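Local coordinates for methylocystis parvus OBBP MbnE (Methylocystis parvus OBBP, PDB 5ICQ), which probably binds methanobactin in the periplasm, as an extracellular solute-binding protein of family 5 serving the methanobactin transport machinery, at residues E369-S374 with R545-F550; N525-A530 with G564-P569; E106-Y111 with D190-L195. All blocks are in the same frame, centred on the assembly; numbering follows the deposited sequence.

Interaction 1: E369-S374 with R545-F550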
# COMPACT_ATOMS: atom_id res chain seq x y z
N GLU A 369 -4.63 12.65 5.49
CA GLU A 369 -6.06 12.43 5.68
C GLU A 369 -6.33 11.25 6.61
O GLU A 369 -7.13 10.36 6.30
CB GLU A 369 -6.76 12.25 4.33
CG GLU A 369 -6.58 13.41 3.38
CD GLU A 369 -7.66 13.43 2.31
OE1 GLU A 369 -7.32 13.58 1.13
OE2 GLU A 369 -8.85 13.28 2.67
N SER A 370 -5.64 11.22 7.74
CA SER A 370 -5.82 10.10 8.66
C SER A 370 -5.36 10.52 10.04
O SER A 370 -4.77 11.59 10.23
CB SER A 370 -5.06 8.86 8.18
OG SER A 370 -3.74 8.80 8.71
N GLU A 371 -5.64 9.65 11.01
CA GLU A 371 -5.26 9.92 12.38
C GLU A 371 -3.74 9.92 12.56
O GLU A 371 -3.26 10.43 13.58
CB GLU A 371 -5.86 8.86 13.31
CG GLU A 371 -5.02 7.61 13.36
CD GLU A 371 -5.73 6.43 13.98
OE1 GLU A 371 -5.55 5.31 13.47
OE2 GLU A 371 -6.45 6.63 14.98
N LEU A 372 -3.00 9.33 11.62
CA LEU A 372 -1.54 9.26 11.72
C LEU A 372 -0.86 10.54 11.25
O LEU A 372 0.35 10.68 11.44
CB LEU A 372 -1.00 8.09 10.90
CG LEU A 372 -1.52 6.70 11.28
CD1 LEU A 372 -0.95 5.66 10.33
CD2 LEU A 372 -1.16 6.37 12.72
N SER A 373 -1.61 11.45 10.65
CA SER A 373 -1.03 12.63 10.01
C SER A 373 -0.61 13.68 11.03
O SER A 373 -1.32 13.93 12.00
CB SER A 373 -2.06 13.23 9.05
OG SER A 373 -1.49 14.33 8.37
N SER A 374 0.55 14.31 10.79
CA SER A 374 0.92 15.49 11.58
C SER A 374 0.27 16.77 11.07
O SER A 374 0.38 17.80 11.73
CB SER A 374 2.44 15.68 11.58
OG SER A 374 2.92 16.02 10.29
N ARG A 545 3.79 -0.09 21.81
CA ARG A 545 2.90 -1.21 22.08
C ARG A 545 1.43 -0.81 22.02
O ARG A 545 0.64 -1.51 21.37
CB ARG A 545 3.23 -1.86 23.43
CG ARG A 545 4.58 -2.56 23.40
CD ARG A 545 4.76 -3.47 24.59
NE ARG A 545 6.05 -4.15 24.57
CZ ARG A 545 6.35 -5.17 25.36
NH1 ARG A 545 5.45 -5.63 26.21
NH2 ARG A 545 7.55 -5.74 25.30
N SER A 546 1.04 0.29 22.66
CA SER A 546 -0.35 0.70 22.64
C SER A 546 -0.67 1.46 21.36
O SER A 546 0.21 2.06 20.73
CB SER A 546 -0.67 1.58 23.85
OG SER A 546 -0.07 2.86 23.71
N GLN A 547 -1.94 1.45 20.98
CA GLN A 547 -2.35 2.17 19.78
C GLN A 547 -2.08 3.66 19.93
O GLN A 547 -1.68 4.34 18.97
CB GLN A 547 -3.82 1.90 19.48
CG GLN A 547 -4.30 2.42 18.13
CD GLN A 547 -3.69 1.66 16.96
OE1 GLN A 547 -3.49 0.45 17.03
NE2 GLN A 547 -3.39 2.38 15.89
N GLU A 548 -2.28 4.19 21.14
CA GLU A 548 -2.05 5.61 21.38
C GLU A 548 -0.58 5.96 21.24
O GLU A 548 -0.23 6.99 20.64
CB GLU A 548 -2.57 6.00 22.77
CG GLU A 548 -2.24 7.42 23.19
CD GLU A 548 -2.97 7.84 24.45
OE1 GLU A 548 -3.97 7.19 24.82
OE2 GLU A 548 -2.54 8.83 25.07
N ASP A 549 0.31 5.13 21.78
CA ASP A 549 1.74 5.38 21.62
C ASP A 549 2.18 5.21 20.18
O ASP A 549 3.11 5.90 19.73
CB ASP A 549 2.54 4.47 22.54
CG ASP A 549 2.38 4.83 24.01
OD1 ASP A 549 1.73 5.86 24.29
OD2 ASP A 549 2.91 4.10 24.87
N PHE A 550 1.55 4.30 19.44
CA PHE A 550 1.86 4.14 18.02
C PHE A 550 1.49 5.39 17.23
O PHE A 550 2.29 5.89 16.43
CB PHE A 550 1.13 2.92 17.45
CG PHE A 550 1.44 2.65 15.99
CD1 PHE A 550 2.73 2.30 15.60
CD2 PHE A 550 0.45 2.71 15.04
CE1 PHE A 550 3.02 2.02 14.26
CE2 PHE A 550 0.72 2.43 13.70
CZ PHE A 550 2.01 2.10 13.31
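L372 and F550 form a small apolar contact between the loop that follows strand 361-362 and the first turn of helix 547-563. The touch is light: L372 CD2 lies 4.5 Å from F550 CE2, and the methyl meets the ring obliquely. Only 96 Å² is buried between the two segments in total, and the closest pair of CA atoms, L372 CA and F550 CA, are 8.8 Å apart. The long side chains bridge this gap. F550 has CG anti to its backbone N (chi1 -178°), which carries the phenyl group forward from the helix, while L372 presents one branch of its isopropyl end. Beside this apolar pair, the ends of E371 and Q547 approach at the partly exposed margin, where the geometry supports proximity rather than a defined bond.

Each backbone is shaped locally. In the loop, S370 OG accepts from L372 N at 3.0 Å, an ST turn, within a type I turn closed by S373 N to S370 O at 3.2 Å. At the helix start, S546 is the N-cap residue: its OG receives D549 N at 3.0 Å with an N-H...O angle of 160°, and S546 O receives F550 N at 2.9 Å. Further along the helix, L372 also packs on V551 and V554, and the loop is tied down by polar links from E371 O to R555 and from S374 OG to D558. F550 additionally stacks its ring with H41.

Across the two segments, then, cohesion is mainly dispersive and nondirectional. The N-cap at S546 and the ST turn at S370 order each backbone locally, whereas the stronger polar ties between loop and helix lie farther along 547-563.

Interaction 2: N525-A530 with G564-P569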
# COMPACT_ATOMS: atom_id res chain seq x y z
N ASN A 525 14.94 3.90 -0.83
CA ASN A 525 15.32 5.18 -0.24
C ASN A 525 15.89 6.09 -1.34
O ASN A 525 17.10 6.33 -1.44
CB ASN A 525 16.32 4.96 0.89
CG ASN A 525 16.55 6.21 1.73
OD1 ASN A 525 16.27 7.33 1.29
ND2 ASN A 525 17.09 6.03 2.94
N LEU A 526 14.98 6.59 -2.18
CA LEU A 526 15.42 7.30 -3.38
C LEU A 526 16.13 8.61 -3.05
O LEU A 526 17.05 9.01 -3.76
CB LEU A 526 14.21 7.58 -4.28
CG LEU A 526 13.47 6.33 -4.72
CD1 LEU A 526 12.23 6.70 -5.54
CD2 LEU A 526 14.41 5.46 -5.52
N ALA A 527 15.71 9.29 -1.99
CA ALA A 527 16.31 10.58 -1.64
C ALA A 527 17.68 10.43 -1.01
O ALA A 527 18.44 11.41 -0.97
CB ALA A 527 15.38 11.35 -0.70
N GLY A 528 18.03 9.25 -0.51
CA GLY A 528 19.27 9.11 0.22
C GLY A 528 19.21 9.70 1.62
O GLY A 528 20.23 10.19 2.12
N ALA A 529 18.05 9.65 2.26
CA ALA A 529 17.91 10.17 3.61
C ALA A 529 18.74 9.33 4.57
O ALA A 529 18.64 8.11 4.57
CB ALA A 529 16.44 10.17 4.04
N ALA A 530 19.57 9.99 5.39
CA ALA A 530 20.42 9.28 6.36
C ALA A 530 20.49 10.15 7.61
O ALA A 530 21.46 10.88 7.84
CB ALA A 530 21.80 8.98 5.77
N GLY A 564 12.62 17.36 6.62
CA GLY A 564 13.79 17.19 5.78
C GLY A 564 13.62 17.67 4.36
O GLY A 564 14.62 17.84 3.65
N PHE A 565 12.38 17.90 3.92
CA PHE A 565 12.12 18.33 2.55
C PHE A 565 12.85 17.43 1.55
O PHE A 565 13.51 17.90 0.62
CB PHE A 565 12.49 19.81 2.37
CG PHE A 565 11.69 20.70 3.28
CD1 PHE A 565 10.42 21.11 2.90
CD2 PHE A 565 12.15 21.02 4.55
CE1 PHE A 565 9.64 21.89 3.77
CE2 PHE A 565 11.38 21.80 5.42
CZ PHE A 565 10.13 22.23 5.03
N TYR A 566 12.73 16.12 1.78
CA TYR A 566 13.31 15.15 0.87
C TYR A 566 12.52 15.04 -0.42
O TYR A 566 13.05 14.59 -1.44
CB TYR A 566 13.39 13.77 1.53
CG TYR A 566 14.21 13.79 2.81
CD1 TYR A 566 15.59 13.93 2.77
CD2 TYR A 566 13.59 13.69 4.05
CE1 TYR A 566 16.35 13.96 3.95
CE2 TYR A 566 14.33 13.71 5.22
CZ TYR A 566 15.70 13.85 5.16
OH TYR A 566 16.41 13.87 6.33
N VAL A 567 11.24 15.42 -0.37
CA VAL A 567 10.35 15.28 -1.51
C VAL A 567 9.57 16.58 -1.64
O VAL A 567 9.40 17.32 -0.67
CB VAL A 567 9.36 14.09 -1.37
CG1 VAL A 567 10.10 12.80 -1.09
CG2 VAL A 567 8.38 14.36 -0.26
N VAL A 568 9.12 16.87 -2.86
CA VAL A 568 8.08 17.87 -3.08
C VAL A 568 6.77 17.11 -3.23
O VAL A 568 6.58 16.43 -4.26
CB VAL A 568 8.36 18.73 -4.32
CG1 VAL A 568 7.26 19.80 -4.48
CG2 VAL A 568 9.72 19.39 -4.19
N PRO A 569 5.87 17.15 -2.26
CA PRO A 569 4.70 16.27 -2.31
C PRO A 569 3.83 16.64 -3.49
O PRO A 569 3.67 17.82 -3.83
CB PRO A 569 3.98 16.55 -0.98
CG PRO A 569 4.94 17.34 -0.15
CD PRO A 569 5.84 18.06 -1.10
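The Y566 ring has A529 over one face and a backbone oxygen over the other. A529 CB stands 4.0 Å from the ring centroid, 17° off the normal, which meets the description of a CH-pi contact. Its offset is toward the rim, and the nearest ring atom to A529 CB is Y566 CE1 at 3.8 Å. Over the centre of the opposite face lies G564 O, 4.0 Å above the plane, so this ring is sandwiched between the methyl of A529 from the other segment and the carbonyl of G564 from its own. A527 is placed obliquely to the ring and packs instead on the root of the side chain, with A527 CB 3.8 Å from Y566 CB.

N525 holds the A529 end of the turn. Its OD1 accepts from A529 N at 3.1 Å, the donor tilted 29° from the carbonyl plane, and more weakly from G528 N. In return N525 ND2 gives to A529 O at 3.1 Å, in the carbonyl plane on a lone pair. G528, with positive phi, completes the type I turn at a spot where a side chain would jam against the preceding carbonyl.

Around this buried contact, I534 of helix 532-543 packs on both A529 and Y566, R339 of helix 336-343 touches the tyrosine and bonds G564 O, and backbone bonds to strand 322-326 join F326 to Y566 and F324 to V568, at the start of strand 567-572.

Interaction 3: E106-Y111 with D190-L195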
# COMPACT_ATOMS: atom_id res chain seq x y z
N GLU A 106 -10.00 -2.55 11.03
CA GLU A 106 -8.99 -2.10 11.98
C GLU A 106 -7.69 -1.88 11.23
O GLU A 106 -7.50 -2.42 10.13
CB GLU A 106 -8.81 -3.12 13.11
CG GLU A 106 -10.07 -3.32 13.97
CD GLU A 106 -9.93 -4.45 14.98
OE1 GLU A 106 -9.09 -4.34 15.91
OE2 GLU A 106 -10.66 -5.45 14.85
N PRO A 107 -6.77 -1.07 11.78
CA PRO A 107 -5.49 -0.86 11.07
C PRO A 107 -4.74 -2.15 10.77
O PRO A 107 -4.33 -2.38 9.63
CB PRO A 107 -4.70 0.06 12.02
CG PRO A 107 -5.73 0.72 12.87
CD PRO A 107 -6.89 -0.23 12.99
N PHE A 108 -4.55 -3.00 11.78
CA PHE A 108 -3.87 -4.27 11.58
C PHE A 108 -4.25 -5.25 12.69
O PHE A 108 -3.54 -5.37 13.69
CB PHE A 108 -2.34 -4.04 11.55
CG PHE A 108 -1.54 -5.19 10.96
CD1 PHE A 108 -2.16 -6.34 10.47
CD2 PHE A 108 -0.15 -5.12 10.89
CE1 PHE A 108 -1.41 -7.39 9.92
CE2 PHE A 108 0.60 -6.16 10.36
CZ PHE A 108 -0.02 -7.29 9.87
N THR A 109 -5.38 -5.94 12.53
CA THR A 109 -5.85 -6.92 13.51
C THR A 109 -6.26 -8.19 12.80
O THR A 109 -6.90 -8.13 11.73
CB THR A 109 -7.03 -6.40 14.36
OG1 THR A 109 -6.66 -5.19 15.04
CG2 THR A 109 -7.43 -7.43 15.43
N LEU A 110 -5.89 -9.33 13.37
CA LEU A 110 -6.14 -10.64 12.79
C LEU A 110 -7.08 -11.45 13.68
O LEU A 110 -7.02 -11.35 14.90
CB LEU A 110 -4.83 -11.42 12.61
CG LEU A 110 -3.76 -10.65 11.84
CD1 LEU A 110 -2.48 -11.47 11.82
CD2 LEU A 110 -4.25 -10.37 10.42
N TYR A 111 -7.91 -12.29 13.05
CA TYR A 111 -8.89 -13.11 13.74
C TYR A 111 -8.81 -14.54 13.23
O TYR A 111 -8.19 -14.80 12.20
CB TYR A 111 -10.30 -12.53 13.54
CG TYR A 111 -10.44 -11.20 14.27
CD1 TYR A 111 -10.68 -11.17 15.64
CD2 TYR A 111 -10.31 -9.99 13.59
CE1 TYR A 111 -10.80 -9.95 16.33
CE2 TYR A 111 -10.44 -8.76 14.27
CZ TYR A 111 -10.67 -8.76 15.64
OH TYR A 111 -10.78 -7.55 16.33
N ASP A 190 11.14 -8.31 17.18
CA ASP A 190 10.35 -7.81 16.05
C ASP A 190 8.88 -8.04 16.38
O ASP A 190 8.37 -9.15 16.25
CB ASP A 190 10.76 -8.50 14.75
CG ASP A 190 10.07 -7.92 13.51
OD1 ASP A 190 8.94 -7.38 13.61
OD2 ASP A 190 10.66 -8.01 12.41
N ARG A 191 8.19 -6.97 16.80
CA ARG A 191 6.81 -7.15 17.26
C ARG A 191 5.84 -7.41 16.11
O ARG A 191 4.71 -7.86 16.37
CB ARG A 191 6.40 -5.92 18.06
CG ARG A 191 7.23 -5.76 19.34
CD ARG A 191 6.71 -4.68 20.26
NE ARG A 191 5.31 -4.87 20.61
CZ ARG A 191 4.87 -5.76 21.51
NH1 ARG A 191 5.71 -6.56 22.14
NH2 ARG A 191 3.57 -5.84 21.76
N GLU A 192 6.23 -7.16 14.87
CA GLU A 192 5.40 -7.45 13.71
C GLU A 192 5.48 -8.91 13.28
O GLU A 192 4.55 -9.42 12.65
CB GLU A 192 5.82 -6.52 12.57
CG GLU A 192 4.83 -6.35 11.45
CD GLU A 192 5.40 -5.51 10.33
OE1 GLU A 192 6.23 -4.62 10.62
OE2 GLU A 192 5.02 -5.74 9.16
N LEU A 193 6.56 -9.60 13.64
CA LEU A 193 6.80 -10.95 13.11
C LEU A 193 5.67 -11.94 13.40
O LEU A 193 5.34 -12.73 12.49
CB LEU A 193 8.15 -11.47 13.62
CG LEU A 193 8.61 -12.83 13.08
CD1 LEU A 193 8.62 -12.81 11.58
CD2 LEU A 193 10.01 -13.15 13.62
N PRO A 194 5.05 -11.98 14.59
CA PRO A 194 3.95 -12.94 14.79
C PRO A 194 2.77 -12.72 13.85
O PRO A 194 2.13 -13.70 13.46
CB PRO A 194 3.54 -12.71 16.25
CG PRO A 194 4.78 -12.19 16.90
CD PRO A 194 5.41 -11.31 15.86
N LEU A 195 2.47 -11.47 13.50
CA LEU A 195 1.36 -11.21 12.57
C LEU A 195 1.74 -11.57 11.14
O LEU A 195 0.90 -12.04 10.37
CB LEU A 195 0.92 -9.74 12.64
CG LEU A 195 0.14 -9.29 13.87
CD1 LEU A 195 1.06 -9.01 15.06
CD2 LEU A 195 -0.70 -8.07 13.55
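F108 and L195 make the tight centre of this contact: L195 CD2 sits over the middle of the phenyl face, 3.6 Å from the ring centroid and only 6° off the normal, a CH-pi contact close to the ring normal. The two side chains arrive from opposite directions, and L195 CB adds a second touch at 3.8 Å from F108 CZ. With CG anti to its backbone N (chi1 -163°), F108 reaches out to meet the leucine. Next to it, L110 CD1 rests 3.9 Å from L195 CB and 3.7 Å from L195 O.

The partly exposed side is looser. E192 CG approaches the ring edge near its plane, with 4.4 Å between E192 CG and F108 CE2, while the glutamate's OE1 turns to N507 N. Were F108 replaced by an alanine, L195 CD2 would probably lose its aromatic platform and a gap would open beside L195.

D190 OD1 caps the turn entering helix 193-198, accepting from E192 N at 3.0 Å. F108, L110, L195 and L38 form a hydrophobic helix-on-sheet packing: L195 of helix 193-198 lies on L110 of strand 109-120, on F108 just before it and on L38, which shares backbone hydrogen bonds with L110.

How the interactions relate
Interactions 1 and 3 are neighbours, with centres 15 Å apart. They meet at two points: R545 NE lies 3.4 Å from R191 NH1, a close approach of like charges, and Q547 packs on P107. Interaction 2 stands farther off, its centre 22 Å from that of interaction 1 and 28 Å from that of interaction 3. Its link to interaction 1 runs through the chain, since helix 547-563 is followed, after a short turn, by strand 567-572 and the segments of the two contacts alternate in sequence. Interaction 3 instead closes before either other contact opens. No ligand site is defined here, so none of the three can be assigned to methanobactin binding.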